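Local coordinates for protein CT_858 (Chlamydia trachomatis, PDB 3DOR) that probably acts as a serine-type endopeptidase, a secreted chlamydial protease that combines a PDZ domain with an S41 peptidase domain and is a dimer in its mature form, at residues B[263-268]-B[291-296]; B[334-339]-B[470-475]; B[556-561]-B[567-572]. All coordinates share one frame; numbering follows the deposited sequence.

Interaction 1 of 3, residues B[263-268]-B[291-296]; sequences PVIGPV and HKVGFL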
ATOM      1  N   PRO B 263     -31.923  18.429 -13.845  1.00 29.78           N
ATOM      2  CA  PRO B 263     -31.928  19.796 -14.382  1.00 30.36           C
ATOM      3  C   PRO B 263     -32.213  20.793 -13.252  1.00 29.94           C
ATOM      4  O   PRO B 263     -32.664  20.393 -12.178  1.00 29.35           O
ATOM      5  CB  PRO B 263     -33.033  19.752 -15.448  1.00 31.48           C
ATOM      6  CG  PRO B 263     -33.918  18.628 -15.006  1.00 32.94           C
ATOM      7  CD  PRO B 263     -32.959  17.600 -14.485  1.00 30.25           C
ATOM      8  N   VAL B 264     -31.945  22.079 -13.474  1.00 29.41           N
ATOM      9  CA  VAL B 264     -32.179  23.071 -12.426  1.00 29.88           C
ATOM     10  C   VAL B 264     -33.635  23.049 -11.999  1.00 30.71           C
ATOM     11  O   VAL B 264     -34.525  22.836 -12.819  1.00 32.66           O
ATOM     12  CB  VAL B 264     -31.782  24.505 -12.884  1.00 29.82           C
ATOM     13  CG1 VAL B 264     -30.327  24.523 -13.292  1.00 26.58           C
ATOM     14  CG2 VAL B 264     -32.647  24.954 -14.042  1.00 30.32           C
ATOM     15  N   ILE B 265     -33.872  23.269 -10.709  1.00 31.05           N
ATOM     16  CA  ILE B 265     -35.218  23.237 -10.157  1.00 30.89           C
ATOM     17  C   ILE B 265     -36.043  24.497 -10.432  1.00 33.08           C
ATOM     18  O   ILE B 265     -37.263  24.498 -10.263  1.00 32.95           O
ATOM     19  CB  ILE B 265     -35.160  22.979  -8.632  1.00 32.49           C
ATOM     20  CG1 ILE B 265     -34.433  24.138  -7.931  1.00 28.87           C
ATOM     21  CG2 ILE B 265     -34.443  21.655  -8.367  1.00 30.06           C
ATOM     22  CD1 ILE B 265     -34.299  23.986  -6.429  1.00 27.16           C
ATOM     23  N   GLY B 266     -35.381  25.562 -10.862  1.00 33.75           N
ATOM     24  CA  GLY B 266     -36.093  26.791 -11.148  1.00 34.89           C
ATOM     25  C   GLY B 266     -35.138  27.864 -11.624  1.00 37.02           C
ATOM     26  O   GLY B 266     -33.947  27.593 -11.785  1.00 35.72           O
ATOM     27  N   PRO B 267     -35.630  29.090 -11.875  1.00 37.60           N
ATOM     28  CA  PRO B 267     -34.747  30.163 -12.333  1.00 38.44           C
ATOM     29  C   PRO B 267     -33.657  30.437 -11.305  1.00 38.63           C
ATOM     30  O   PRO B 267     -33.933  30.714 -10.140  1.00 36.82           O
ATOM     31  CB  PRO B 267     -35.704  31.345 -12.531  1.00 37.85           C
ATOM     32  CG  PRO B 267     -36.827  31.047 -11.589  1.00 41.11           C
ATOM     33  CD  PRO B 267     -37.020  29.564 -11.775  1.00 38.88           C
ATOM     34  N   VAL B 268     -32.413  30.344 -11.756  1.00 39.31           N
ATOM     35  CA  VAL B 268     -31.259  30.550 -10.899  1.00 40.96           C
ATOM     36  C   VAL B 268     -31.024  32.002 -10.504  1.00 40.35           C
ATOM     37  O   VAL B 268     -30.948  32.882 -11.357  1.00 42.07           O
ATOM     38  CB  VAL B 268     -29.993  30.020 -11.587  1.00 41.48           C
ATOM     39  CG1 VAL B 268     -28.774  30.288 -10.720  1.00 42.02           C
ATOM     40  CG2 VAL B 268     -30.146  28.534 -11.851  1.00 41.99           C
ATOM     41  N   HIS B 291     -40.306  30.913  -2.801  1.00 26.45           N
ATOM     42  CA  HIS B 291     -39.321  30.699  -1.753  1.00 28.02           C
ATOM     43  C   HIS B 291     -37.945  30.536  -2.387  1.00 27.79           C
ATOM     44  O   HIS B 291     -37.826  29.963  -3.467  1.00 28.91           O
ATOM     45  CB  HIS B 291     -39.636  29.410  -0.995  1.00 28.90           C
ATOM     46  CG  HIS B 291     -40.956  29.416  -0.293  1.00 31.14           C
ATOM     47  ND1 HIS B 291     -41.177  30.125   0.868  1.00 31.65           N
ATOM     48  CD2 HIS B 291     -42.121  28.788  -0.581  1.00 31.06           C
ATOM     49  CE1 HIS B 291     -42.424  29.931   1.268  1.00 33.49           C
ATOM     50  NE2 HIS B 291     -43.017  29.124   0.406  1.00 33.29           N
ATOM     51  N   LYS B 292     -36.906  31.030  -1.723  1.00 25.90           N
ATOM     52  CA  LYS B 292     -35.556  30.872  -2.249  1.00 26.79           C
ATOM     53  C   LYS B 292     -35.037  29.552  -1.699  1.00 26.03           C
ATOM     54  O   LYS B 292     -35.080  29.309  -0.498  1.00 24.82           O
ATOM     55  CB  LYS B 292     -34.653  32.030  -1.813  1.00 29.09           C
ATOM     56  CG  LYS B 292     -35.170  33.395  -2.248  1.00 30.93           C
ATOM     57  CD  LYS B 292     -34.044  34.403  -2.428  1.00 34.34           C
ATOM     58  CE  LYS B 292     -33.320  34.683  -1.139  1.00 36.28           C
ATOM     59  NZ  LYS B 292     -32.157  35.600  -1.338  1.00 36.25           N
ATOM     60  N   VAL B 293     -34.569  28.687  -2.583  1.00 25.58           N
ATOM     61  CA  VAL B 293     -34.084  27.389  -2.148  1.00 26.11           C
ATOM     62  C   VAL B 293     -32.714  27.051  -2.707  1.00 24.74           C
ATOM     63  O   VAL B 293     -32.438  27.267  -3.883  1.00 22.97           O
ATOM     64  CB  VAL B 293     -35.087  26.275  -2.549  1.00 26.69           C
ATOM     65  CG1 VAL B 293     -34.554  24.903  -2.137  1.00 25.33           C
ATOM     66  CG2 VAL B 293     -36.448  26.545  -1.889  1.00 24.43           C
ATOM     67  N   GLY B 294     -31.853  26.520  -1.851  1.00 24.75           N
ATOM     68  CA  GLY B 294     -30.532  26.142  -2.309  1.00 24.12           C
ATOM     69  C   GLY B 294     -30.522  24.727  -2.851  1.00 24.49           C
ATOM     70  O   GLY B 294     -31.338  23.887  -2.451  1.00 24.61           O
ATOM     71  N   PHE B 295     -29.618  24.478  -3.795  1.00 25.06           N
ATOM     72  CA  PHE B 295     -29.436  23.160  -4.385  1.00 23.64           C
ATOM     73  C   PHE B 295     -27.936  22.882  -4.365  1.00 24.92           C
ATOM     74  O   PHE B 295     -27.126  23.699  -4.818  1.00 23.57           O
ATOM     75  CB  PHE B 295     -29.934  23.091  -5.827  1.00 23.77           C
ATOM     76  CG  PHE B 295     -29.690  21.738  -6.484  1.00 26.02           C
ATOM     77  CD1 PHE B 295     -30.649  20.729  -6.421  1.00 26.17           C
ATOM     78  CD2 PHE B 295     -28.479  21.464  -7.119  1.00 24.94           C
ATOM     79  CE1 PHE B 295     -30.408  19.468  -6.979  1.00 25.18           C
ATOM     80  CE2 PHE B 295     -28.227  20.207  -7.680  1.00 26.60           C
ATOM     81  CZ  PHE B 295     -29.192  19.208  -7.609  1.00 27.17           C
ATOM     82  N   LEU B 296     -27.574  21.727  -3.832  1.00 24.15           N
ATOM     83  CA  LEU B 296     -26.181  21.330  -3.727  1.00 25.28           C
ATOM     84  C   LEU B 296     -26.077  19.840  -4.027  1.00 24.37           C
ATOM     85  O   LEU B 296     -26.869  19.058  -3.528  1.00 24.24           O
ATOM     86  CB  LEU B 296     -25.680  21.602  -2.304  1.00 24.87           C
ATOM     87  CG  LEU B 296     -24.266  21.184  -1.877  1.00 28.12           C
ATOM     88  CD1 LEU B 296     -24.181  19.680  -1.739  1.00 33.64           C
ATOM     89  CD2 LEU B 296     -23.255  21.677  -2.890  1.00 26.59           C
TER

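Interaction 2 of 3, residues B[334-339]-B[470-475]; sequences LIIDQT and DFFPVV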
ATOM      1  N   LEU B 334     -32.801  23.794   1.835  1.00 22.98           N
ATOM      2  CA  LEU B 334     -31.710  23.311   1.009  1.00 21.57           C
ATOM      3  C   LEU B 334     -31.970  21.903   0.478  1.00 23.12           C
ATOM      4  O   LEU B 334     -32.319  20.995   1.237  1.00 22.60           O
ATOM      5  CB  LEU B 334     -30.429  23.280   1.848  1.00 22.83           C
ATOM      6  CG  LEU B 334     -29.002  23.303   1.273  1.00 27.77           C
ATOM      7  CD1 LEU B 334     -28.168  22.326   2.076  1.00 26.45           C
ATOM      8  CD2 LEU B 334     -28.943  22.971  -0.199  1.00 24.07           C
ATOM      9  N   ILE B 335     -31.789  21.726  -0.825  1.00 21.43           N
ATOM     10  CA  ILE B 335     -31.936  20.417  -1.432  1.00 21.34           C
ATOM     11  C   ILE B 335     -30.526  19.897  -1.695  1.00 22.52           C
ATOM     12  O   ILE B 335     -29.706  20.582  -2.317  1.00 24.43           O
ATOM     13  CB  ILE B 335     -32.691  20.477  -2.771  1.00 21.82           C
ATOM     14  CG1 ILE B 335     -34.146  20.915  -2.539  1.00 20.48           C
ATOM     15  CG2 ILE B 335     -32.659  19.100  -3.442  1.00 22.72           C
ATOM     16  CD1 ILE B 335     -34.907  21.173  -3.821  1.00 21.42           C
ATOM     17  N   ILE B 336     -30.236  18.696  -1.205  1.00 21.60           N
ATOM     18  CA  ILE B 336     -28.930  18.084  -1.414  1.00 19.05           C
ATOM     19  C   ILE B 336     -29.103  16.854  -2.298  1.00 20.62           C
ATOM     20  O   ILE B 336     -29.758  15.878  -1.901  1.00 19.41           O
ATOM     21  CB  ILE B 336     -28.288  17.661  -0.066  1.00 21.08           C
ATOM     22  CG1 ILE B 336     -27.957  18.904   0.766  1.00 18.98           C
ATOM     23  CG2 ILE B 336     -27.021  16.824  -0.313  1.00 18.86           C
ATOM     24  CD1 ILE B 336     -27.347  18.585   2.119  1.00 23.11           C
ATOM     25  N   ASP B 337     -28.542  16.903  -3.502  1.00 19.63           N
ATOM     26  CA  ASP B 337     -28.631  15.767  -4.404  1.00 20.74           C
ATOM     27  C   ASP B 337     -27.435  14.879  -4.092  1.00 22.37           C
ATOM     28  O   ASP B 337     -26.295  15.253  -4.340  1.00 21.55           O
ATOM     29  CB  ASP B 337     -28.570  16.218  -5.864  1.00 22.26           C
ATOM     30  CG  ASP B 337     -28.432  15.043  -6.830  1.00 23.72           C
ATOM     31  OD1 ASP B 337     -28.109  15.283  -8.011  1.00 20.88           O
ATOM     32  OD2 ASP B 337     -28.648  13.883  -6.400  1.00 22.06           O
ATOM     33  N   GLN B 338     -27.692  13.702  -3.539  1.00 23.12           N
ATOM     34  CA  GLN B 338     -26.608  12.802  -3.199  1.00 23.36           C
ATOM     35  C   GLN B 338     -26.697  11.478  -3.967  1.00 24.10           C
ATOM     36  O   GLN B 338     -26.062  10.495  -3.584  1.00 21.92           O
ATOM     37  CB  GLN B 338     -26.626  12.532  -1.697  1.00 23.60           C
ATOM     38  CG  GLN B 338     -25.348  11.958  -1.192  1.00 24.49           C
ATOM     39  CD  GLN B 338     -25.551  10.828  -0.215  1.00 24.20           C
ATOM     40  OE1 GLN B 338     -24.748  10.649   0.693  1.00 26.94           O
ATOM     41  NE2 GLN B 338     -26.610  10.041  -0.406  1.00 23.90           N
ATOM     42  N   THR B 339     -27.488  11.454  -5.039  1.00 23.96           N
ATOM     43  CA  THR B 339     -27.646  10.244  -5.853  1.00 23.73           C
ATOM     44  C   THR B 339     -26.354   9.857  -6.577  1.00 24.74           C
ATOM     45  O   THR B 339     -25.465  10.688  -6.742  1.00 23.24           O
ATOM     46  CB  THR B 339     -28.740  10.437  -6.921  1.00 22.77           C
ATOM     47  OG1 THR B 339     -28.415  11.566  -7.744  1.00 24.02           O
ATOM     48  CG2 THR B 339     -30.088  10.681  -6.267  1.00 20.43           C
ATOM     49  N   ASP B 470     -24.484   5.823   1.959  1.00 23.80           N
ATOM     50  CA  ASP B 470     -25.523   5.075   2.667  1.00 23.30           C
ATOM     51  C   ASP B 470     -25.634   5.851   3.993  1.00 23.68           C
ATOM     52  O   ASP B 470     -26.723   6.209   4.438  1.00 22.81           O
ATOM     53  CB  ASP B 470     -25.079   3.641   3.045  1.00 25.26           C
ATOM     54  CG  ASP B 470     -25.338   2.614   1.952  1.00 27.35           C
ATOM     55  OD1 ASP B 470     -26.492   2.514   1.480  1.00 26.25           O
ATOM     56  OD2 ASP B 470     -24.385   1.892   1.582  1.00 26.06           O
ATOM     57  N   PHE B 471     -24.477   6.102   4.609  1.00 23.12           N
ATOM     58  CA  PHE B 471     -24.392   6.776   5.915  1.00 24.72           C
ATOM     59  C   PHE B 471     -24.921   8.212   6.011  1.00 24.07           C
ATOM     60  O   PHE B 471     -25.558   8.577   7.014  1.00 22.91           O
ATOM     61  CB  PHE B 471     -22.938   6.765   6.420  1.00 26.56           C
ATOM     62  CG  PHE B 471     -22.312   5.390   6.487  1.00 31.35           C
ATOM     63  CD1 PHE B 471     -20.919   5.247   6.473  1.00 35.79           C
ATOM     64  CD2 PHE B 471     -23.102   4.241   6.555  1.00 33.43           C
ATOM     65  CE1 PHE B 471     -20.318   3.969   6.522  1.00 37.39           C
ATOM     66  CE2 PHE B 471     -22.523   2.968   6.605  1.00 34.84           C
ATOM     67  CZ  PHE B 471     -21.127   2.830   6.587  1.00 36.64           C
ATOM     68  N   PHE B 472     -24.642   9.026   4.994  1.00 22.56           N
ATOM     69  CA  PHE B 472     -25.082  10.421   4.989  1.00 23.84           C
ATOM     70  C   PHE B 472     -26.582  10.527   5.278  1.00 22.57           C
ATOM     71  O   PHE B 472     -26.982  11.168   6.247  1.00 23.28           O
ATOM     72  CB  PHE B 472     -24.741  11.098   3.640  1.00 21.62           C
ATOM     73  CG  PHE B 472     -25.082  12.575   3.581  1.00 21.61           C
ATOM     74  CD1 PHE B 472     -24.274  13.517   4.211  1.00 20.15           C
ATOM     75  CD2 PHE B 472     -26.197  13.023   2.859  1.00 20.89           C
ATOM     76  CE1 PHE B 472     -24.561  14.897   4.123  1.00 20.32           C
ATOM     77  CE2 PHE B 472     -26.499  14.389   2.763  1.00 20.93           C
ATOM     78  CZ  PHE B 472     -25.674  15.332   3.397  1.00 20.61           C
ATOM     79  N   PRO B 473     -27.435   9.885   4.460  1.00 23.96           N
ATOM     80  CA  PRO B 473     -28.871   9.995   4.749  1.00 22.87           C
ATOM     81  C   PRO B 473     -29.322   9.297   6.033  1.00 23.02           C
ATOM     82  O   PRO B 473     -30.247   9.762   6.699  1.00 23.25           O
ATOM     83  CB  PRO B 473     -29.522   9.402   3.500  1.00 20.26           C
ATOM     84  CG  PRO B 473     -28.531   8.376   3.063  1.00 22.77           C
ATOM     85  CD  PRO B 473     -27.210   9.114   3.224  1.00 24.13           C
ATOM     86  N   VAL B 474     -28.668   8.200   6.398  1.00 22.22           N
ATOM     87  CA  VAL B 474     -29.074   7.490   7.605  1.00 23.63           C
ATOM     88  C   VAL B 474     -28.868   8.346   8.858  1.00 24.28           C
ATOM     89  O   VAL B 474     -29.712   8.352   9.760  1.00 24.15           O
ATOM     90  CB  VAL B 474     -28.346   6.100   7.746  1.00 25.22           C
ATOM     91  CG1 VAL B 474     -27.005   6.232   8.470  1.00 22.26           C
ATOM     92  CG2 VAL B 474     -29.259   5.130   8.473  1.00 24.84           C
ATOM     93  N   VAL B 475     -27.767   9.091   8.903  1.00 24.99           N
ATOM     94  CA  VAL B 475     -27.484   9.960  10.046  1.00 22.32           C
ATOM     95  C   VAL B 475     -28.519  11.080  10.114  1.00 22.47           C
ATOM     96  O   VAL B 475     -29.057  11.383  11.180  1.00 21.94           O
ATOM     97  CB  VAL B 475     -26.071  10.598   9.945  1.00 22.74           C
ATOM     98  CG1 VAL B 475     -25.884  11.624  11.062  1.00 20.83           C
ATOM     99  CG2 VAL B 475     -24.992   9.512  10.057  1.00 22.01           C
TER

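Interaction 3 of 3, residues B[556-561]-B[567-572]; sequences KKLVCQ and GTIILA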
ATOM      1  N   LYS B 556     -40.190  19.663  -5.233  1.00 24.94           N
ATOM      2  CA  LYS B 556     -40.514  21.049  -4.911  1.00 27.00           C
ATOM      3  C   LYS B 556     -41.733  21.162  -3.999  1.00 26.44           C
ATOM      4  O   LYS B 556     -41.752  22.002  -3.105  1.00 28.59           O
ATOM      5  CB  LYS B 556     -40.713  21.862  -6.203  1.00 25.01           C
ATOM      6  CG  LYS B 556     -39.373  22.190  -6.873  1.00 29.23           C
ATOM      7  CD  LYS B 556     -39.484  23.118  -8.072  1.00 30.27           C
ATOM      8  CE  LYS B 556     -39.861  22.363  -9.319  1.00 33.05           C
ATOM      9  NZ  LYS B 556     -39.574  23.153 -10.545  1.00 35.11           N
ATOM     10  N   LYS B 557     -42.741  20.321  -4.214  1.00 26.30           N
ATOM     11  CA  LYS B 557     -43.924  20.346  -3.364  1.00 26.76           C
ATOM     12  C   LYS B 557     -43.509  19.948  -1.959  1.00 25.10           C
ATOM     13  O   LYS B 557     -43.952  20.546  -0.981  1.00 27.88           O
ATOM     14  CB  LYS B 557     -45.007  19.381  -3.871  1.00 27.30           C
ATOM     15  CG  LYS B 557     -45.782  19.888  -5.086  1.00 33.54           C
ATOM     16  CD  LYS B 557     -46.898  18.918  -5.481  1.00 37.23           C
ATOM     17  CE  LYS B 557     -47.714  19.448  -6.666  1.00 40.36           C
ATOM     18  NZ  LYS B 557     -46.858  19.727  -7.864  1.00 44.66           N
ATOM     19  N   LEU B 558     -42.662  18.930  -1.865  1.00 24.09           N
ATOM     20  CA  LEU B 558     -42.174  18.456  -0.579  1.00 24.30           C
ATOM     21  C   LEU B 558     -41.344  19.535   0.134  1.00 24.04           C
ATOM     22  O   LEU B 558     -41.497  19.731   1.336  1.00 23.98           O
ATOM     23  CB  LEU B 558     -41.344  17.177  -0.768  1.00 23.81           C
ATOM     24  CG  LEU B 558     -42.170  15.967  -1.243  1.00 25.14           C
ATOM     25  CD1 LEU B 558     -41.250  14.795  -1.570  1.00 23.72           C
ATOM     26  CD2 LEU B 558     -43.187  15.579  -0.173  1.00 22.83           C
ATOM     27  N   VAL B 559     -40.471  20.229  -0.601  1.00 22.73           N
ATOM     28  CA  VAL B 559     -39.658  21.286  -0.002  1.00 21.94           C
ATOM     29  C   VAL B 559     -40.557  22.420   0.507  1.00 23.48           C
ATOM     30  O   VAL B 559     -40.324  22.953   1.595  1.00 24.17           O
ATOM     31  CB  VAL B 559     -38.618  21.855  -1.013  1.00 22.17           C
ATOM     32  CG1 VAL B 559     -37.924  23.105  -0.441  1.00 19.94           C
ATOM     33  CG2 VAL B 559     -37.582  20.791  -1.320  1.00 21.18           C
ATOM     34  N   CYS B 560     -41.579  22.788  -0.269  1.00 23.70           N
ATOM     35  CA  CYS B 560     -42.486  23.844   0.175  1.00 25.17           C
ATOM     36  C   CYS B 560     -43.150  23.436   1.498  1.00 24.98           C
ATOM     37  O   CYS B 560     -43.327  24.264   2.394  1.00 23.46           O
ATOM     38  CB  CYS B 560     -43.548  24.133  -0.893  1.00 25.90           C
ATOM     39  SG  CYS B 560     -42.901  25.031  -2.326  1.00 30.31           S
ATOM     40  N   GLN B 561     -43.510  22.159   1.627  1.00 25.13           N
ATOM     41  CA  GLN B 561     -44.119  21.689   2.870  1.00 25.78           C
ATOM     42  C   GLN B 561     -43.115  21.815   4.006  1.00 26.00           C
ATOM     43  O   GLN B 561     -43.483  22.184   5.115  1.00 26.41           O
ATOM     44  CB  GLN B 561     -44.565  20.228   2.760  1.00 27.52           C
ATOM     45  CG  GLN B 561     -45.791  20.009   1.901  1.00 30.97           C
ATOM     46  CD  GLN B 561     -46.182  18.542   1.833  1.00 33.68           C
ATOM     47  OE1 GLN B 561     -46.592  17.952   2.833  1.00 35.10           O
ATOM     48  NE2 GLN B 561     -46.046  17.945   0.656  1.00 33.08           N
ATOM     49  N   GLY B 567     -47.419  20.332   9.956  1.00 59.95           N
ATOM     50  CA  GLY B 567     -47.739  18.942  10.257  1.00 57.66           C
ATOM     51  C   GLY B 567     -46.817  17.907   9.628  1.00 55.39           C
ATOM     52  O   GLY B 567     -45.604  18.111   9.542  1.00 55.03           O
ATOM     53  N   THR B 568     -47.393  16.792   9.185  1.00 52.11           N
ATOM     54  CA  THR B 568     -46.611  15.717   8.577  1.00 49.59           C
ATOM     55  C   THR B 568     -46.411  15.915   7.080  1.00 46.17           C
ATOM     56  O   THR B 568     -47.311  16.381   6.383  1.00 45.44           O
ATOM     57  CB  THR B 568     -47.279  14.348   8.829  1.00 51.67           C
ATOM     58  OG1 THR B 568     -47.227  14.046  10.230  1.00 52.90           O
ATOM     59  CG2 THR B 568     -46.573  13.246   8.051  1.00 51.90           C
ATOM     60  N   ILE B 569     -45.222  15.571   6.591  1.00 43.25           N
ATOM     61  CA  ILE B 569     -44.908  15.717   5.170  1.00 41.74           C
ATOM     62  C   ILE B 569     -45.416  14.518   4.380  1.00 40.32           C
ATOM     63  O   ILE B 569     -44.919  13.402   4.521  1.00 39.02           O
ATOM     64  CB  ILE B 569     -43.389  15.873   4.924  1.00 41.42           C
ATOM     65  CG1 ILE B 569     -42.878  17.173   5.549  1.00 43.03           C
ATOM     66  CG2 ILE B 569     -43.106  15.922   3.437  1.00 38.57           C
ATOM     67  CD1 ILE B 569     -42.735  17.125   7.050  1.00 48.09           C
ATOM     68  N   ILE B 570     -46.405  14.771   3.533  1.00 39.98           N
ATOM     69  CA  ILE B 570     -47.025  13.730   2.728  1.00 41.12           C
ATOM     70  C   ILE B 570     -46.849  13.953   1.230  1.00 39.80           C
ATOM     71  O   ILE B 570     -46.924  15.080   0.743  1.00 39.71           O
ATOM     72  CB  ILE B 570     -48.536  13.644   3.070  1.00 42.54           C
ATOM     73  CG1 ILE B 570     -48.716  12.988   4.438  1.00 43.12           C
ATOM     74  CG2 ILE B 570     -49.290  12.874   2.008  1.00 44.88           C
ATOM     75  CD1 ILE B 570     -50.117  13.147   4.987  1.00 47.52           C
ATOM     76  N   LEU B 571     -46.617  12.865   0.506  1.00 37.84           N
ATOM     77  CA  LEU B 571     -46.451  12.917  -0.940  1.00 39.31           C
ATOM     78  C   LEU B 571     -47.857  13.047  -1.532  1.00 40.91           C
ATOM     79  O   LEU B 571     -48.816  12.539  -0.955  1.00 36.63           O
ATOM     80  CB  LEU B 571     -45.799  11.617  -1.427  1.00 41.07           C
ATOM     81  CG  LEU B 571     -44.906  11.525  -2.677  1.00 45.02           C
ATOM     82  CD1 LEU B 571     -44.461  10.069  -2.888  1.00 45.19           C
ATOM     83  CD2 LEU B 571     -45.643  11.988  -3.897  1.00 46.16           C
ATOM     84  N   ALA B 572     -47.956  13.740  -2.666  1.00 44.52           N
ATOM     85  CA  ALA B 572     -49.197  13.977  -3.423  1.00 49.40           C
ATOM     86  C   ALA B 572     -49.221  15.411  -3.967  1.00 51.86           C
ATOM     87  O   ALA B 572     -48.873  15.597  -5.158  1.00 52.49           O
ATOM     88  CB  ALA B 572     -50.434  13.734  -2.553  1.00 50.96           C
TER

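Interaction 1 of 3, residues B[263-268]-B[291-296]
This contact lies on one face of the mixed beta sheet of the S41 peptidase region, where the loop before strand 268-271 crosses over strand 290-297. Ile265 makes the contact from the loop side. Its two branches divide between two residues of the strand. CD1, at the end of the longer branch, meets CG1 of Val293 at 4.4 Å. The shorter branch, CG2, approaches the Phe295 ring obliquely, with 4.4 Å from CG2 to CD1 of the ring. Val293 and Phe295 are two apart on the strand, so both point their CB toward the loop. Phe295 carries its ring anti to the backbone N (chi1 177°), which brings CD1 up to the loop. No hydrogen bond joins the two segments, and the packing is loose and wholly apolar. Polar atoms of the loop backbone are held by other parts of the fold. Tyr279 OH bonds to Ile265 N, and Lys556 NZ of helix 549-564 to Ile265 O. Tyr279 also meets the Phe295 ring, with the planes about 20° apart. Ile335 of the neighbouring strand touches Ile265, Val293 and Phe295. The closest CA atoms of the two segments, Ile265 CA and Phe295 CA, are 8.2 Å apart.

Interaction 2 of 3, residues B[334-339]-B[470-475]
Phe472 overlaps Ile336, at the end of strand 333-337, with its ring edge, and Gln338, just beyond, with the root of its side chain. Its CG is anti to the backbone N (chi1 -176°), which sends the ring from helix 468-478 toward the strand. Ile336 comes to the far end of the ring. Its CD1 lies at the ring edge, in plane, 3.9 Å from Phe472 CZ. Its CG2 sits 4.0 Å from Phe472 CE2. Gln338 works nearer the root of the same side chain. Its OE1 is 3.0 Å from Phe472 CB, and its amide plane is turned 41° from the ring plane. On the other branch of the amide, NE2 is 3.8 Å from CD of Pro473, at the kink of the helix. Val459 of strand 457-461 also touches Phe472. The contact is a helix packed on the central parallel part of the S41 sheet. No hydrogen bond crosses between the segments, yet the buried amide is satisfied at both ends. Gln338 OE1 bonds with Tyr301 OH, and NE2 donates to Ala469 O, just before the helical segment. These two bonds should fix the rotation of the amide, so Phe472 and Pro473 pack against a polar group held in place.

Interaction 3 of 3, residues B[556-561]-B[567-572]
Gln561 reaches from helix 549-564 to the backbone of Ile570 and holds it by both ends of its amide. Ile570 N donates to Gln561 OE1 over 3.3 Å, with an N-H...O angle of 155°. Gln561 NE2 donates back to Ile570 O over 3.0 Å, and this bond is straighter, at 168°. Ile570 O lies almost in the amide plane of Gln561, 1° out of it. The two bonds tie down both polar backbone atoms of one residue and leave the amide little freedom to turn. The chain of Gln561 is extended beyond CG, which carries the amide out to the tail. Inside the helix, Gln561 N bonds to Lys557 O and Cys560 N to Lys556 O, so these backbone groups are used within the helix.

Leu558 supplies the apolar half of the contact. Its CD2 meets CG2 of Ile569 at 3.6 Å, the two side chains crossing at a slant. The same methyl lies 3.9 Å from Ile570 O, beside the amide bonds. Ile534 of strand 534-535 touches both Leu558 and Leu571, and Leu562 touches Ile569 from the next turn of the helix.

Lys557 adds a thinner contact near the solvent, with CD 3.9 Å from Ala572 O. That oxygen bonds to Lys554 NZ.

The chain turns back after its last helix, passing through Gly567, whose phi is positive. The result is local packing of an irregular segment on the preceding helix, at the protein surface. These last modelled residues run along the helix and are held by two hydrogen bonds between one side-chain amide and the backbone of one residue.

Overall arrangement
The three contacts gather round one mixed sheet, with centres about 16 to 18 Å apart. Interactions 1 and 2 use neighbouring parallel strands, 290-297 and 333-337. Probable backbone hydrogen bonds join them, Gly294 O to Ile335 N and Leu296 O to Asp337 N, both 2.7 Å. Helix 549-564 brings interaction 3 to the sheet. Val559 packs on both strands, with its CG2 3.6 Å from Ile335 CG1 and its CG1 4.0 Å from Val293 CG2. The Lys556-Ile265 bond, 2.7 Å from NZ to O, ties the helix of interaction 3 to the loop of interaction 1. Interaction 2, on helix 468-478, lies nearest the centre of the chain; interaction 3 is at the surface.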